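PDB 6YP1: endoglucanase 1 from Humicola insolens, which cuts internal beta-1,4-glucosidic bonds in cellulose, lichenin and cereal beta-D-glucans as a secreted endoglucanase of glycoside hydrolase family 7. Local coordinates for residues Cys195-Asp199 and Met332-Arg338. Coordinates in Å, arbitrary orientation, origin at the centre of the assembly. Residues are numbered along the deposited sequence.
Sequences CNEMD and MGEALTR
Residues 197-199 are extended strand. Residues 332-338, the C-terminal part of helix 328-338, cross them almost at right angles (98°), with the axes 9.2 Å apart. Cys-195 precedes the contact and is disulfide-bonded to Cys-172. Asn-196 lies opposite Ala-335 (CA to CA 6.7 Å). Asn-196 CB packs on Ala-335 CB at 3.7 Å and Met-332 CE at 4.0 Å. Asn-196 ND2 lies 3.8 Å from Arg-338 NH2, at the edge of a guanidinium salt-bridged to Glu-150. Asn-196 OD1 accepts from Cys-215 N. The CA-to-CB bond of Glu-197 points away from the helix, and its OE1 is hydrogen-bonded to Ala-174 N. Glu-197 O lies 3.7 Å from Met-332 SD; Met-332 starts sideways, and chi1 t, chi2 p, chi3 m bring its end nearer. Met-198 CB points toward the helix, 4.0 Å from both Met-332 SD and Leu-336 CD2; its SD and CE lead away. The CA-to-CB bond of Asp-199 also points away; its OD1 is 2.6 Å from Glu-197 OE2. Asn-196 and Met-198 thus face the helix, while nucleophile Glu-197, close to proton donor Glu-202, points the other way: the catalytic strand of the family 7 beta-sandwich, backed by a helix.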
loop_
_atom_site.group_PDB
_atom_site.type_symbol
_atom_site.label_atom_id
_atom_site.label_comp_id
_atom_site.label_asym_id
_atom_site.label_seq_id
_atom_site.Cartn_x
_atom_site.Cartn_y
_atom_site.Cartn_z
ATOM N N CYS A 195 -8.543 -8.169 3.929
ATOM C CA CYS A 195 -8.377 -7.491 5.226
ATOM C C CYS A 195 -8.602 -5.997 5.062
ATOM O O CYS A 195 -8.463 -5.438 3.962
ATOM C CB CYS A 195 -7.024 -7.757 5.897
ATOM S SG CYS A 195 -5.578 -7.268 4.914
ATOM N N ASN A 196 -8.854 -5.351 6.191
ATOM C CA ASN A 196 -8.899 -3.903 6.312
ATOM C C ASN A 196 -7.616 -3.313 5.710
ATOM O O ASN A 196 -6.512 -3.848 5.902
ATOM C CB ASN A 196 -8.978 -3.499 7.793
ATOM C CG ASN A 196 -10.362 -3.663 8.388
ATOM O OD1 ASN A 196 -11.221 -2.767 8.233
ATOM N ND2 ASN A 196 -10.596 -4.678 9.136
ATOM N N GLU A 197 -7.783 -2.170 5.047
ATOM C CA GLU A 197 -6.714 -1.549 4.273
ATOM C C GLU A 197 -6.871 -0.038 4.380
ATOM O O GLU A 197 -7.908 0.491 4.036
ATOM C CB GLU A 197 -6.783 -2.003 2.850
ATOM C CG GLU A 197 -5.737 -1.388 1.927
ATOM C CD GLU A 197 -5.937 -1.675 0.459
ATOM O OE1 GLU A 197 -6.735 -2.591 0.139
ATOM O OE2 GLU A 197 -5.234 -1.097 -0.388
ATOM N N MET A 198 -5.801 0.637 4.848
ATOM C CA MET A 198 -5.813 2.112 4.891
ATOM C C MET A 198 -4.853 2.591 3.787
ATOM O O MET A 198 -3.641 2.459 3.914
ATOM C CB MET A 198 -5.372 2.628 6.251
ATOM C CG MET A 198 -5.125 4.126 6.284
ATOM S SD MET A 198 -6.679 5.056 5.990
ATOM C CE MET A 198 -6.044 6.476 5.111
ATOM N N ASP A 199 -5.426 3.142 2.711
ATOM C CA ASP A 199 -4.597 3.665 1.616
ATOM C C ASP A 199 -4.201 5.076 1.951
ATOM O O ASP A 199 -4.892 6.056 1.642
ATOM C CB ASP A 199 -5.332 3.574 0.270
ATOM C CG ASP A 199 -5.563 2.153 -0.147
ATOM O OD1 ASP A 199 -4.595 1.316 0.138
ATOM O OD2 ASP A 199 -6.561 1.826 -0.715
ATOM N N MET A 332 -12.369 1.403 10.724
ATOM C CA MET A 332 -11.026 1.568 10.152
ATOM C C MET A 332 -10.050 1.807 11.327
ATOM O O MET A 332 -8.944 1.223 11.393
ATOM C CB MET A 332 -10.993 2.721 9.186
ATOM C CG MET A 332 -9.599 2.969 8.574
ATOM S SD MET A 332 -9.163 1.955 7.145
ATOM C CE MET A 332 -8.598 0.454 7.868
ATOM N N GLY A 333 -10.422 2.696 12.240
ATOM C CA GLY A 333 -9.569 3.021 13.384
ATOM C C GLY A 333 -9.312 1.846 14.291
ATOM O O GLY A 333 -8.222 1.779 14.898
ATOM N N GLU A 334 -10.271 0.959 14.437
ATOM C CA GLU A 334 -10.052 -0.238 15.297
ATOM C C GLU A 334 -9.002 -1.117 14.660
ATOM O O GLU A 334 -8.159 -1.693 15.399
ATOM C CB GLU A 334 -11.371 -0.979 15.534
ATOM C CG GLU A 334 -12.272 -0.182 16.482
ATOM C CD GLU A 334 -13.687 -0.606 16.575
ATOM O OE1 GLU A 334 -14.131 -1.340 15.668
ATOM O OE2 GLU A 334 -14.340 -0.075 17.535
ATOM N N ALA A 335 -8.990 -1.256 13.344
ATOM C CA ALA A 335 -7.913 -1.979 12.662
ATOM C C ALA A 335 -6.567 -1.285 12.889
ATOM O O ALA A 335 -5.561 -1.929 13.185
ATOM C CB ALA A 335 -8.207 -2.122 11.175
ATOM N N LEU A 336 -6.559 0.057 12.725
ATOM C CA LEU A 336 -5.305 0.799 12.946
ATOM C C LEU A 336 -4.787 0.601 14.362
ATOM O O LEU A 336 -3.595 0.479 14.568
ATOM C CB LEU A 336 -5.481 2.273 12.623
ATOM C CG LEU A 336 -5.865 2.630 11.213
ATOM C CD1 LEU A 336 -5.970 4.074 11.020
ATOM C CD2 LEU A 336 -5.071 2.057 10.218
ATOM N N THR A 337 -5.700 0.574 15.340
ATOM C CA THR A 337 -5.329 0.376 16.738
ATOM C C THR A 337 -4.772 -1.016 16.966
ATOM O O THR A 337 -3.816 -1.200 17.714
ATOM C CB THR A 337 -6.538 0.677 17.658
ATOM O OG1 THR A 337 -6.846 2.083 17.546
ATOM C CG2 THR A 337 -6.292 0.294 19.116
ATOM N N ARG A 338 -5.399 -2.043 16.374
ATOM C CA ARG A 338 -4.903 -3.411 16.526
ATOM C C ARG A 338 -3.492 -3.520 15.981
ATOM O O ARG A 338 -2.656 -4.264 16.543
ATOM C CB ARG A 338 -5.808 -4.440 15.877
ATOM C CG ARG A 338 -7.160 -4.650 16.559
ATOM C CD ARG A 338 -7.973 -5.794 15.985
ATOM N NE ARG A 338 -8.334 -5.599 14.576
ATOM C CZ ARG A 338 -9.444 -5.017 14.132
ATOM N NH1 ARG A 338 -10.336 -4.541 14.990
ATOM N NH2 ARG A 338 -9.665 -4.933 12.838
#